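Local structure of peptidylprolyl isomerase PrsA (Bacillus anthracis, 6VJ4) at residues A134-L139 against I192-G197; P108-S113 against A171-K176; K51-A56 against A77-Q82; L87-A92 against K228-E233; V97-V102 against K202-V207. The protein catalyses cis-trans isomerisation of peptidyl-prolyl bonds, helps secreted proteins to fold after translocation and supports secretion of the protective antigen. All coordinates share one frame; numbering follows the deposited sequence. Where two conformers were deposited one is given.

Contact 1: A134-L139 against I192-G197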
# COMPACT_ATOMS: atom_id res chain seq x y z
N ALA A 134 29.37 2.68 50.02
CA ALA A 134 29.26 4.06 49.52
C ALA A 134 27.80 4.50 49.47
O ALA A 134 26.91 3.66 49.18
CB ALA A 134 29.89 4.14 48.14
N SER A 135 27.55 5.80 49.68
CA SER A 135 26.17 6.34 49.64
C SER A 135 25.56 6.24 48.23
O SER A 135 26.13 6.86 47.29
CB SER A 135 26.13 7.78 50.09
OG SER A 135 24.84 8.33 49.81
N PHE A 136 24.44 5.53 48.11
CA PHE A 136 23.69 5.47 46.83
C PHE A 136 23.23 6.88 46.42
O PHE A 136 23.42 7.30 45.24
CB PHE A 136 22.51 4.51 46.95
CG PHE A 136 21.90 4.15 45.63
CD1 PHE A 136 21.15 5.06 44.91
CD2 PHE A 136 22.10 2.88 45.10
CE1 PHE A 136 20.62 4.73 43.67
CE2 PHE A 136 21.56 2.55 43.87
CZ PHE A 136 20.84 3.47 43.16
N GLU A 137 22.70 7.62 47.38
CA GLU A 137 22.15 8.96 47.06
C GLU A 137 23.26 9.89 46.57
O GLU A 137 23.05 10.63 45.58
CB GLU A 137 21.39 9.48 48.28
CG GLU A 137 20.18 8.60 48.63
CD GLU A 137 20.42 7.13 49.00
OE1 GLU A 137 21.32 6.85 49.81
OE2 GLU A 137 19.69 6.24 48.45
N GLU A 138 24.40 9.89 47.26
CA GLU A 138 25.49 10.81 46.85
C GLU A 138 26.06 10.38 45.49
O GLU A 138 26.43 11.28 44.68
CB GLU A 138 26.55 10.93 47.95
CG GLU A 138 26.01 11.61 49.19
CD GLU A 138 25.55 13.05 48.96
OE1 GLU A 138 26.22 13.76 48.19
OE2 GLU A 138 24.50 13.43 49.50
N LEU A 139 26.22 9.07 45.26
CA LEU A 139 26.74 8.64 43.94
C LEU A 139 25.74 8.99 42.85
O LEU A 139 26.17 9.34 41.75
CB LEU A 139 27.02 7.14 43.92
CG LEU A 139 28.41 6.70 44.32
CD1 LEU A 139 28.46 5.18 44.34
CD2 LEU A 139 29.48 7.26 43.36
N ILE A 192 21.95 1.14 37.54
CA ILE A 192 22.12 0.42 38.81
C ILE A 192 20.83 0.74 39.57
O ILE A 192 20.54 1.94 39.78
CB ILE A 192 23.38 0.81 39.56
CG1 ILE A 192 24.63 0.46 38.74
CG2 ILE A 192 23.40 0.13 40.91
CD1 ILE A 192 24.79 -1.01 38.45
N ILE A 193 20.08 -0.29 39.94
CA ILE A 193 18.73 -0.09 40.53
C ILE A 193 18.71 -0.58 41.98
O ILE A 193 19.33 -1.64 42.28
CB ILE A 193 17.68 -0.86 39.70
CG1 ILE A 193 17.76 -0.57 38.21
CG2 ILE A 193 16.27 -0.63 40.27
CD1 ILE A 193 16.88 -1.47 37.34
N LYS A 194 18.05 0.19 42.84
CA LYS A 194 17.84 -0.22 44.24
C LYS A 194 16.34 -0.22 44.50
O LYS A 194 15.71 0.81 44.32
CB LYS A 194 18.57 0.71 45.20
CG LYS A 194 18.41 0.32 46.65
CD LYS A 194 19.19 1.14 47.64
CE LYS A 194 18.85 2.61 47.59
NZ LYS A 194 19.45 3.34 48.75
N LEU A 195 15.79 -1.37 44.91
CA LEU A 195 14.35 -1.37 45.24
C LEU A 195 14.16 -0.83 46.65
O LEU A 195 14.82 -1.31 47.55
CB LEU A 195 13.82 -2.80 45.14
CG LEU A 195 12.32 -2.91 45.42
CD1 LEU A 195 11.48 -2.28 44.33
CD2 LEU A 195 11.95 -4.37 45.59
N THR A 196 13.23 0.11 46.84
CA THR A 196 13.12 0.72 48.19
C THR A 196 11.72 0.62 48.77
O THR A 196 11.57 0.95 49.95
CB THR A 196 13.56 2.19 48.15
OG1 THR A 196 12.78 2.87 47.17
CG2 THR A 196 15.01 2.35 47.77
N GLY A 197 10.76 0.18 47.96
CA GLY A 197 9.38 0.07 48.46
C GLY A 197 8.52 -0.82 47.59
O GLY A 197 8.78 -0.93 46.39
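Phe136 and Lys194 make the tight part of this contact. The aliphatic chain of Lys194 runs along one face of the Phe136 ring, and the two side chains pass each other in opposite directions. Lys194 CE sits over that face, 4.2 Å from the ring centroid and shifted toward the rim, a CH-pi contact. Lower on the same side chain, Lys194 CB comes 3.8 Å from Phe136 CE2. A chi1 of -166° turns the Phe136 ring from the start of helix 136-143 toward strand 189-198. The far end of the ring reaches Ile192: Phe136 CZ lies 3.7 Å from Ile192 O, which is near the ring plane, and Phe136 CE2 is 4.2 Å from Ile192 CG2. The Phe136 side chain also touches Leu130 of helix 120-131 and Ser113 and Ile115 of strand 110-117. This is the packing of a parvulin-type (PpiC) isomerase domain, in which helices lie against a four-stranded antiparallel sheet. Strand 189-198 is an inner strand of that sheet.

The outer side is looser and polar. Past the ring, the Lys194 side chain bends at chi3 and brings NZ to Glu137. The salt bridge from Lys194 NZ to Glu137 OE2 is 2.9 Å and uses the syn lone pair of OE2. The Glu137 and Lys194 side chains cross at about a right angle, and both residues are partly exposed. Ser135 is the N-cap of the helix that carries Phe136 and Glu137. Ser135 OG accepts from Glu138 N in a nearly straight bond of 3.0 Å, with an N-H...acceptor angle of 170°.

Contact 2: P108-S113 against A171-K176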
# COMPACT_ATOMS: atom_id res chain seq x y z
N PRO A 108 2.41 -5.09 41.96
CA PRO A 108 2.38 -4.06 42.97
C PRO A 108 3.12 -2.80 42.51
O PRO A 108 4.06 -2.91 41.74
CB PRO A 108 3.13 -4.65 44.17
CG PRO A 108 3.88 -5.84 43.62
CD PRO A 108 3.22 -6.27 42.34
N GLU A 109 2.62 -1.64 42.94
CA GLU A 109 3.35 -0.37 42.74
C GLU A 109 4.66 -0.52 43.51
O GLU A 109 4.63 -1.06 44.64
CB GLU A 109 2.42 0.74 43.24
CG GLU A 109 2.77 2.13 42.84
CD GLU A 109 1.77 3.19 43.29
OE1 GLU A 109 0.71 2.83 43.83
OE2 GLU A 109 2.06 4.37 43.09
N ILE A 110 5.77 -0.09 42.92
CA ILE A 110 7.09 -0.20 43.60
C ILE A 110 7.78 1.16 43.61
O ILE A 110 7.49 2.01 42.77
CB ILE A 110 8.01 -1.25 42.96
CG1 ILE A 110 8.15 -1.05 41.45
CG2 ILE A 110 7.53 -2.66 43.28
CD1 ILE A 110 9.29 -1.85 40.82
N LYS A 111 8.66 1.31 44.59
CA LYS A 111 9.50 2.51 44.65
C LYS A 111 10.93 2.04 44.45
O LYS A 111 11.31 1.01 45.01
CB LYS A 111 9.33 3.26 45.98
CG LYS A 111 10.14 4.53 46.07
CD LYS A 111 9.83 5.33 47.29
CE LYS A 111 10.14 4.62 48.58
NZ LYS A 111 10.09 5.59 49.72
N ALA A 112 11.66 2.78 43.64
CA ALA A 112 13.06 2.41 43.42
C ALA A 112 13.89 3.67 43.22
O ALA A 112 13.35 4.74 42.86
CB ALA A 112 13.20 1.54 42.19
N SER A 113 15.18 3.50 43.43
CA SER A 113 16.16 4.55 43.05
C SER A 113 17.03 3.97 41.95
O SER A 113 17.17 2.74 41.85
CB SER A 113 17.01 5.01 44.20
OG SER A 113 16.20 5.55 45.23
N ALA A 171 14.07 -5.96 35.69
CA ALA A 171 15.12 -6.06 36.72
C ALA A 171 14.60 -5.60 38.08
O ALA A 171 14.90 -6.27 39.10
CB ALA A 171 16.30 -5.22 36.29
N ALA A 172 13.87 -4.48 38.11
CA ALA A 172 13.40 -3.90 39.38
C ALA A 172 12.51 -4.88 40.15
O ALA A 172 12.66 -5.01 41.37
CB ALA A 172 12.67 -2.60 39.10
N TYR A 173 11.63 -5.57 39.43
CA TYR A 173 10.68 -6.46 40.13
C TYR A 173 11.37 -7.74 40.61
O TYR A 173 10.74 -8.48 41.43
CB TYR A 173 9.47 -6.75 39.23
CG TYR A 173 8.42 -5.67 39.27
CD1 TYR A 173 7.54 -5.59 40.33
CD2 TYR A 173 8.28 -4.75 38.25
CE1 TYR A 173 6.52 -4.66 40.37
CE2 TYR A 173 7.30 -3.76 38.30
CZ TYR A 173 6.40 -3.75 39.35
OH TYR A 173 5.43 -2.80 39.39
N LYS A 174 12.57 -8.04 40.11
CA LYS A 174 13.29 -9.24 40.60
C LYS A 174 13.99 -8.94 41.93
O LYS A 174 14.42 -9.88 42.61
CB LYS A 174 14.29 -9.72 39.55
CG LYS A 174 13.66 -10.49 38.40
CD LYS A 174 14.67 -11.28 37.58
CE LYS A 174 14.02 -12.29 36.66
NZ LYS A 174 13.28 -11.65 35.55
N LEU A 175 14.21 -7.66 42.24
CA LEU A 175 14.96 -7.29 43.47
C LEU A 175 14.12 -7.49 44.74
O LEU A 175 12.87 -7.49 44.67
CB LEU A 175 15.37 -5.81 43.39
CG LEU A 175 16.34 -5.47 42.28
CD1 LEU A 175 16.48 -3.96 42.18
CD2 LEU A 175 17.67 -6.14 42.49
N LYS A 176 14.84 -7.65 45.85
CA LYS A 176 14.28 -7.64 47.22
C LYS A 176 14.46 -6.22 47.76
O LYS A 176 15.35 -5.51 47.24
CB LYS A 176 14.97 -8.72 48.05
CG LYS A 176 14.69 -10.13 47.55
CD LYS A 176 15.33 -11.22 48.36
CE LYS A 176 14.98 -12.61 47.86
NZ LYS A 176 13.51 -12.84 47.86
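Tyr173 meets Ile110 with its ring face and Pro108 with its hydroxyl. Ile110 CD1 stands over the middle of the Tyr173 ring, 3.7 Å from the centroid, a CH-pi contact. The other branch, Ile110 CG2, reaches the ring rim and lies 3.7 Å from Tyr173 CE1. The hydroxyl donates to the chain: Tyr173 OH to Pro108 O is 2.7 Å. The C=O...donor angle is 158°, and the donor is tilted 21° from the carbonyl plane. Pro108 O itself lies at the ring edge, in the ring plane. The bond thus ties down the end of the ring while Ile110 packs on its face. Pro108 CD adds a looser apolar contact, 4.2 Å from Tyr173 CE1.

Ile110 CD1 also touches Ala172 CB at 3.9 Å, one residue back in helix 166-174. Ile110 CG1 lies between the backbone N and the carbonyl carbon (chi1 52°), and from there CD1 can meet both residues. The contact packs helix 166-174 against strand 110-117, within the antiparallel sheet of the parvulin-type domain.

Further out, the strand is fixed from both sides. Ile110 pairs through its backbone with Phe159 of strand 155-159, and its side chain touches Leu195 of strand 189-198. Pro108 rests on Lys198 and Leu201. Lys107 and Ser161 also touch the Tyr173 side chain.

Contact 3: K51-A56 against A77-Q82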
# COMPACT_ATOMS: atom_id res chain seq x y z
N LYS A 51 -19.95 15.10 15.67
CA LYS A 51 -20.02 15.66 17.06
C LYS A 51 -18.64 16.19 17.46
O LYS A 51 -18.59 17.26 18.09
CB LYS A 51 -20.51 14.60 18.06
CG LYS A 51 -20.40 15.02 19.52
CD LYS A 51 -21.25 14.19 20.47
CE LYS A 51 -22.73 14.44 20.32
NZ LYS A 51 -23.53 13.66 21.30
N GLU A 52 -17.57 15.48 17.09
CA GLU A 52 -16.20 15.92 17.45
C GLU A 52 -15.87 17.18 16.63
O GLU A 52 -15.18 18.07 17.17
CB GLU A 52 -15.19 14.80 17.20
CG GLU A 52 -13.81 15.06 17.78
CD GLU A 52 -13.74 15.09 19.30
OE1 GLU A 52 -14.72 14.68 19.95
OE2 GLU A 52 -12.70 15.53 19.83
N VAL A 53 -16.36 17.26 15.39
CA VAL A 53 -16.13 18.45 14.52
C VAL A 53 -16.83 19.66 15.13
O VAL A 53 -16.21 20.74 15.19
CB VAL A 53 -16.61 18.22 13.07
CG1 VAL A 53 -16.73 19.53 12.30
CG2 VAL A 53 -15.73 17.23 12.31
N GLN A 54 -18.09 19.48 15.57
CA GLN A 54 -18.89 20.59 16.17
C GLN A 54 -18.24 21.06 17.48
O GLN A 54 -18.31 22.27 17.77
CB GLN A 54 -20.33 20.15 16.42
CG GLN A 54 -21.09 19.81 15.14
CD GLN A 54 -21.18 20.97 14.18
OE1 GLN A 54 -21.00 22.13 14.55
NE2 GLN A 54 -21.46 20.66 12.93
N LYS A 55 -17.64 20.14 18.23
CA LYS A 55 -17.00 20.50 19.52
C LYS A 55 -15.85 21.47 19.22
O LYS A 55 -15.59 22.36 20.05
CB LYS A 55 -16.55 19.23 20.25
CG LYS A 55 -16.38 19.37 21.75
CD LYS A 55 -16.06 18.07 22.47
CE LYS A 55 -14.71 17.49 22.09
NZ LYS A 55 -14.37 16.31 22.92
N ALA A 56 -15.21 21.32 18.06
CA ALA A 56 -14.09 22.21 17.65
C ALA A 56 -14.64 23.55 17.15
O ALA A 56 -13.98 24.58 17.39
CB ALA A 56 -13.24 21.53 16.60
N ALA A 77 -13.42 19.77 5.08
CA ALA A 77 -13.46 18.35 4.66
C ALA A 77 -12.17 17.65 5.11
O ALA A 77 -12.27 16.50 5.58
CB ALA A 77 -13.63 18.26 3.16
N ASP A 78 -11.03 18.33 4.97
CA ASP A 78 -9.71 17.78 5.40
C ASP A 78 -9.75 17.54 6.91
O ASP A 78 -9.38 16.43 7.34
CB ASP A 78 -8.56 18.72 5.01
CG ASP A 78 -7.17 18.17 5.28
OD1 ASP A 78 -7.04 16.95 5.47
OD2 ASP A 78 -6.22 18.98 5.30
N PHE A 79 -10.21 18.55 7.67
CA PHE A 79 -10.33 18.47 9.15
C PHE A 79 -11.16 17.24 9.54
O PHE A 79 -10.68 16.41 10.34
CB PHE A 79 -10.90 19.78 9.68
CG PHE A 79 -11.11 19.84 11.17
CD1 PHE A 79 -10.03 19.81 12.05
CD2 PHE A 79 -12.39 19.98 11.71
CE1 PHE A 79 -10.23 19.87 13.42
CE2 PHE A 79 -12.58 20.06 13.08
CZ PHE A 79 -11.50 20.00 13.93
N LYS A 80 -12.37 17.12 8.97
CA LYS A 80 -13.28 15.99 9.25
C LYS A 80 -12.55 14.66 9.02
O LYS A 80 -12.62 13.78 9.90
CB LYS A 80 -14.55 16.08 8.39
CG LYS A 80 -15.58 15.00 8.63
CD LYS A 80 -16.84 15.12 7.80
CE LYS A 80 -17.79 13.96 8.04
NZ LYS A 80 -19.02 14.08 7.22
N ASN A 81 -11.87 14.52 7.87
CA ASN A 81 -11.11 13.27 7.58
C ASN A 81 -10.02 13.06 8.64
O ASN A 81 -9.74 11.89 8.94
CB ASN A 81 -10.50 13.26 6.17
CG ASN A 81 -11.52 12.93 5.10
OD1 ASN A 81 -12.62 12.49 5.39
ND2 ASN A 81 -11.14 13.12 3.85
N GLN A 82 -9.45 14.14 9.19
CA GLN A 82 -8.38 13.99 10.22
C GLN A 82 -9.03 13.57 11.54
O GLN A 82 -8.40 12.80 12.29
CB GLN A 82 -7.57 15.28 10.40
CG GLN A 82 -6.92 15.83 9.13
CD GLN A 82 -6.03 14.86 8.40
OE1 GLN A 82 -6.24 13.65 8.40
NE2 GLN A 82 -5.03 15.40 7.72
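Val53 and Ala56 of helix 46-60 receive Phe79 of helix 76-95. This is a helix-helix crossing in the all-helical part of the chain, far from the antiparallel sheet. The two short axes come within 10.1 Å of each other, and their directions differ by 122°.

Apolar contacts carry the pair. The Phe79 ring points across to helix 46-60. Its tip is the tightest place: Phe79 CZ lies 3.5 Å from Ala56 CB, which sits at the ring edge near its plane. Phe79 CE2 is 4.3 Å from Val53 CG1 and approaches Val53 CA obliquely. The other branch of Val53 turns to the helix backbone, with Val53 CG2 4.1 Å from Lys80 CA.

One aromatic contact lies outside the pair: Phe79 makes an edge-to-face stack with Phe64. Leu68 and Leu73 touch the Phe79 side chain. Ala56 also touches Phe64, so helix 64-70 meets both partners.

Charged groups lie at the margin. Glu52 forms a salt bridge through OE2 to Lys86, further along helix 76-95. This gives the two helices a polar link beside the apolar one. The other oxygen serves its own helix: Lys55 NZ makes a weak bond with Glu52 OE1 at 3.4 Å.

Contact 4: L87-A92 against K228-E233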
# COMPACT_ATOMS: atom_id res chain seq x y z
N LEU A 87 -10.35 9.42 15.75
CA LEU A 87 -11.34 8.58 16.47
C LEU A 87 -11.12 7.10 16.13
O LEU A 87 -11.22 6.27 17.06
CB LEU A 87 -12.76 9.03 16.12
CG LEU A 87 -13.16 10.41 16.63
CD1 LEU A 87 -14.56 10.78 16.14
CD2 LEU A 87 -13.09 10.48 18.14
N SER A 88 -10.84 6.79 14.87
CA SER A 88 -10.61 5.37 14.49
C SER A 88 -9.33 4.85 15.14
O SER A 88 -9.28 3.70 15.58
CB SER A 88 -10.59 5.20 13.00
OG SER A 88 -11.87 5.46 12.46
N MSE A 89 -8.31 5.72 15.23
CA MSE A 89 -7.05 5.36 15.85
C MSE A 89 -7.26 5.14 17.35
O MSE A 89 -6.70 4.21 17.92
CB MSE A 89 -6.01 6.45 15.59
CG MSE A 89 -4.59 6.02 15.84
SE MSE A 89 -4.14 4.45 14.75
CE MSE A 89 -2.81 4.88 13.39
N ASN A 90 -8.06 6.02 17.97
CA ASN A 90 -8.35 5.90 19.39
C ASN A 90 -9.03 4.56 19.66
O ASN A 90 -8.69 3.92 20.68
CB ASN A 90 -9.24 7.03 19.91
CG ASN A 90 -8.53 8.35 20.06
OD1 ASN A 90 -7.32 8.44 19.84
ND2 ASN A 90 -9.26 9.39 20.44
N LYS A 91 -9.96 4.17 18.79
CA LYS A 91 -10.69 2.89 18.94
C LYS A 91 -9.71 1.72 18.76
O LYS A 91 -9.81 0.74 19.53
CB LYS A 91 -11.85 2.82 17.94
CG LYS A 91 -12.72 1.57 18.03
CD LYS A 91 -13.82 1.52 16.98
CE LYS A 91 -14.64 0.25 17.05
NZ LYS A 91 -15.68 0.21 15.99
N ALA A 92 -8.79 1.85 17.81
CA ALA A 92 -7.77 0.79 17.54
C ALA A 92 -6.85 0.63 18.75
O ALA A 92 -6.51 -0.52 19.11
CB ALA A 92 -6.98 1.15 16.31
N LYS A 228 3.78 2.44 15.63
CA LYS A 228 4.17 1.01 15.47
C LYS A 228 2.91 0.18 15.22
O LYS A 228 3.00 -0.86 14.54
CB LYS A 228 4.96 0.54 16.70
CG LYS A 228 6.34 1.17 16.87
CD LYS A 228 7.00 0.89 18.21
CE LYS A 228 7.28 -0.58 18.47
NZ LYS A 228 8.24 -1.13 17.48
N LEU A 229 1.76 0.65 15.72
CA LEU A 229 0.45 -0.03 15.52
C LEU A 229 0.01 0.16 14.07
O LEU A 229 -0.62 -0.75 13.51
CB LEU A 229 -0.58 0.55 16.49
CG LEU A 229 -2.02 0.06 16.32
CD1 LEU A 229 -2.09 -1.46 16.34
CD2 LEU A 229 -2.92 0.64 17.40
N LEU A 230 0.32 1.32 13.49
CA LEU A 230 -0.04 1.59 12.07
C LEU A 230 0.81 0.70 11.15
O LEU A 230 0.22 0.03 10.28
CB LEU A 230 0.16 3.08 11.77
CG LEU A 230 -0.13 3.52 10.34
CD1 LEU A 230 -1.50 3.06 9.88
CD2 LEU A 230 0.00 5.03 10.21
N GLN A 231 2.13 0.65 11.38
CA GLN A 231 3.05 -0.18 10.55
C GLN A 231 2.64 -1.65 10.62
O GLN A 231 2.69 -2.33 9.57
CB GLN A 231 4.49 -0.02 11.02
CG GLN A 231 5.04 1.40 10.87
CD GLN A 231 6.44 1.53 11.45
OE1 GLN A 231 7.02 0.56 11.93
NE2 GLN A 231 6.97 2.74 11.40
N SER A 232 2.28 -2.14 11.81
CA SER A 232 1.87 -3.56 11.97
C SER A 232 0.54 -3.80 11.24
O SER A 232 0.40 -4.87 10.62
CB SER A 232 1.78 -3.95 13.42
OG SER A 232 0.82 -3.16 14.10
N GLU A 233 -0.37 -2.83 11.31
CA GLU A 233 -1.71 -2.96 10.67
C GLU A 233 -1.54 -3.04 9.14
O GLU A 233 -2.20 -3.89 8.51
CB GLU A 233 -2.60 -1.79 11.10
CG GLU A 233 -4.08 -2.13 11.16
CD GLU A 233 -4.43 -3.20 12.18
OE1 GLU A 233 -4.07 -4.37 11.96
OE2 GLU A 233 -5.01 -2.85 13.23
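Met89, present as selenomethionine, reaches across to Leu230 with its terminal methyl. Its chain can be followed outward from helix 76-95. CB leaves the helix at a slant to the partner helix. With chi1 at -164°, CG points away from the backbone N and carries the chain outward. Bends at chi2 (57°) and chi3 then swing SE and CE toward helix 223-236. Met89 CB, CG and SE make no close contact with residues 228-233; the reach is left to CE. Met89 CE is 3.8 Å from Leu230 CB and 4.2 Å from Leu230 CD1. The two side chains cross at about a right angle, so the methyl meets the flank of the leucine.

A second apolar contact lies one turn on along helix 76-95. Leu229 CD2 comes 4.2 Å from Ala92 CB and 4.1 Å from Ala92 O. No hydrogen bond joins the segments.

Helix 28-41 fills in beside this pair. Its Ile38 touches Leu230, Glu233 and Ser88. Tyr42, just past it, packs on Ala92, and Tyr42 OH hydrogen-bonds to Glu233 OE2, while Glu233 OE1 makes a salt bridge with Lys41. Helix 223-236, near the end of the chain, is thus packed against the long helix 76-95 and the first helix.

Contact 5: V97-V102 against K202-V207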
# COMPACT_ATOMS: atom_id res chain seq x y z
N VAL A 97 -5.54 -3.28 23.66
CA VAL A 97 -5.30 -3.75 25.06
C VAL A 97 -6.07 -5.05 25.27
O VAL A 97 -7.32 -5.03 25.30
CB VAL A 97 -5.68 -2.68 26.10
CG1 VAL A 97 -5.43 -3.16 27.52
CG2 VAL A 97 -4.94 -1.37 25.85
N THR A 98 -5.33 -6.15 25.38
CA THR A 98 -5.92 -7.51 25.55
C THR A 98 -5.99 -7.86 27.03
O THR A 98 -5.29 -7.22 27.83
CB THR A 98 -5.09 -8.56 24.80
OG1 THR A 98 -3.83 -8.64 25.46
CG2 THR A 98 -4.90 -8.24 23.34
N GLU A 99 -6.81 -8.84 27.38
CA GLU A 99 -6.91 -9.30 28.79
C GLU A 99 -5.51 -9.74 29.24
O GLU A 99 -5.18 -9.51 30.41
CB GLU A 99 -7.92 -10.44 28.91
CG GLU A 99 -8.16 -10.90 30.35
CD GLU A 99 -8.82 -9.89 31.27
OE1 GLU A 99 -9.38 -8.89 30.76
OE2 GLU A 99 -8.80 -10.11 32.51
N LYS A 100 -4.73 -10.35 28.34
CA LYS A 100 -3.34 -10.76 28.68
C LYS A 100 -2.51 -9.52 29.02
O LYS A 100 -1.74 -9.57 30.01
CB LYS A 100 -2.68 -11.53 27.54
CG LYS A 100 -1.18 -11.75 27.72
CD LYS A 100 -0.58 -12.80 26.82
CE LYS A 100 0.92 -12.92 26.99
NZ LYS A 100 1.30 -13.18 28.40
N ASP A 101 -2.65 -8.44 28.25
CA ASP A 101 -1.92 -7.18 28.54
C ASP A 101 -2.31 -6.72 29.95
O ASP A 101 -1.41 -6.30 30.71
CB ASP A 101 -2.24 -6.07 27.55
CG ASP A 101 -1.67 -6.27 26.15
OD1 ASP A 101 -0.62 -6.92 26.03
OD2 ASP A 101 -2.30 -5.77 25.17
N VAL A 102 -3.60 -6.76 30.29
CA VAL A 102 -4.02 -6.30 31.65
C VAL A 102 -3.36 -7.21 32.70
O VAL A 102 -2.73 -6.67 33.63
CB VAL A 102 -5.54 -6.24 31.76
CG1 VAL A 102 -6.00 -5.89 33.17
CG2 VAL A 102 -6.09 -5.25 30.75
N LYS A 202 -4.11 -5.22 45.57
CA LYS A 202 -5.51 -5.66 45.74
C LYS A 202 -5.78 -6.81 44.78
O LYS A 202 -5.03 -7.03 43.83
CB LYS A 202 -6.47 -4.49 45.51
CG LYS A 202 -6.55 -3.48 46.65
CD LYS A 202 -7.42 -2.29 46.32
CE LYS A 202 -7.53 -1.29 47.46
NZ LYS A 202 -6.21 -0.69 47.78
N PRO A 203 -6.87 -7.58 44.97
CA PRO A 203 -7.17 -8.68 44.06
C PRO A 203 -7.38 -8.16 42.64
O PRO A 203 -7.86 -7.05 42.45
CB PRO A 203 -8.48 -9.24 44.63
CG PRO A 203 -8.45 -8.82 46.07
CD PRO A 203 -7.87 -7.44 46.05
N TYR A 204 -7.02 -9.01 41.68
CA TYR A 204 -7.09 -8.68 40.24
C TYR A 204 -8.46 -8.09 39.85
O TYR A 204 -8.48 -7.07 39.19
CB TYR A 204 -6.78 -9.92 39.41
CG TYR A 204 -6.82 -9.70 37.93
CD1 TYR A 204 -5.87 -8.90 37.32
CD2 TYR A 204 -7.82 -10.24 37.15
CE1 TYR A 204 -5.91 -8.67 35.96
CE2 TYR A 204 -7.87 -10.02 35.79
CZ TYR A 204 -6.89 -9.24 35.19
OH TYR A 204 -6.93 -9.01 33.84
N ASP A 205 -9.54 -8.76 40.22
CA ASP A 205 -10.90 -8.30 39.82
C ASP A 205 -11.15 -6.88 40.33
O ASP A 205 -11.90 -6.13 39.67
CB ASP A 205 -11.94 -9.30 40.30
CG ASP A 205 -11.94 -10.57 39.49
OD1 ASP A 205 -11.37 -10.54 38.39
OD2 ASP A 205 -12.54 -11.56 39.94
N GLU A 206 -10.51 -6.51 41.43
CA GLU A 206 -10.76 -5.20 42.06
C GLU A 206 -10.02 -4.10 41.30
O GLU A 206 -10.55 -2.99 41.26
CB GLU A 206 -10.37 -5.26 43.54
CG GLU A 206 -10.78 -4.05 44.33
CD GLU A 206 -10.50 -4.11 45.83
OE1 GLU A 206 -10.42 -3.03 46.44
OE2 GLU A 206 -10.39 -5.23 46.37
N VAL A 207 -8.89 -4.42 40.65
CA VAL A 207 -8.08 -3.36 39.99
C VAL A 207 -7.96 -3.52 38.47
O VAL A 207 -7.43 -2.59 37.86
CB VAL A 207 -6.68 -3.32 40.63
CG1 VAL A 207 -6.74 -2.94 42.09
CG2 VAL A 207 -5.96 -4.64 40.44
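Glu99 and Val102 of helix 99-104 meet the end of Tyr204 in helix 204-220, so the first turns of two helices face each other. The first segment opens with a capping box. Thr98, the N-cap, accepts from Asp101 N at OG1, 3.0 Å away. In return Thr98 N donates to Asp101 OD2 at 3.1 Å, with a nearly straight N-H...acceptor angle of 175°. This box fixes the turn that carries the contact.

Glu99 comes next. A chi1 of -176° sends its chain away from its own N, and a bend at chi2 brings the carboxylate to the tyrosine. Tyr204 OH donates to Glu99 OE2 in a short bond of 2.5 Å. OE2 lies at the ring edge in the ring plane, but the hydroxyl reaches it from well above the carboxylate plane. The carboxylate and ring planes are 86° apart. Lys103 lies near OE2 and Arg212 near OE1, each as a weak, long ion pair.

Val102 is buried and also packs on Lys208, Ile211 and Arg212 of helix 204-220. Beyond the pair, Tyr106 stacks edge-to-face with Tyr204. Val102 CG1 lies 3.9 Å from Tyr204 CE1 and 3.3 Å from Tyr204 OH.

Overall arrangement
Contacts 1 and 2 belong to the isomerase domain and share its sheet. Their centres are 12 Å apart, and neighbouring strands join them: Thr196 N lies 2.8 Å from Lys111 O, and Gly197 O 2.9 Å from Lys111 N. Thr196 and Gly197 face Lys111 in a classic beta bulge. Contacts 3 and 4 lie on the other side of the chain's centre. Both use helix 76-95, with centres 19 Å apart. Contact 5 stands between the groups. Its nearest atoms are about 5 Å from contact 4 and about 7 Å from contact 2. It joins helix 99-104, which leads into strand 110-117, to helix 204-220, which follows strand 189-198. Contacts 1 and 3 are most distant, 50 Å between centres.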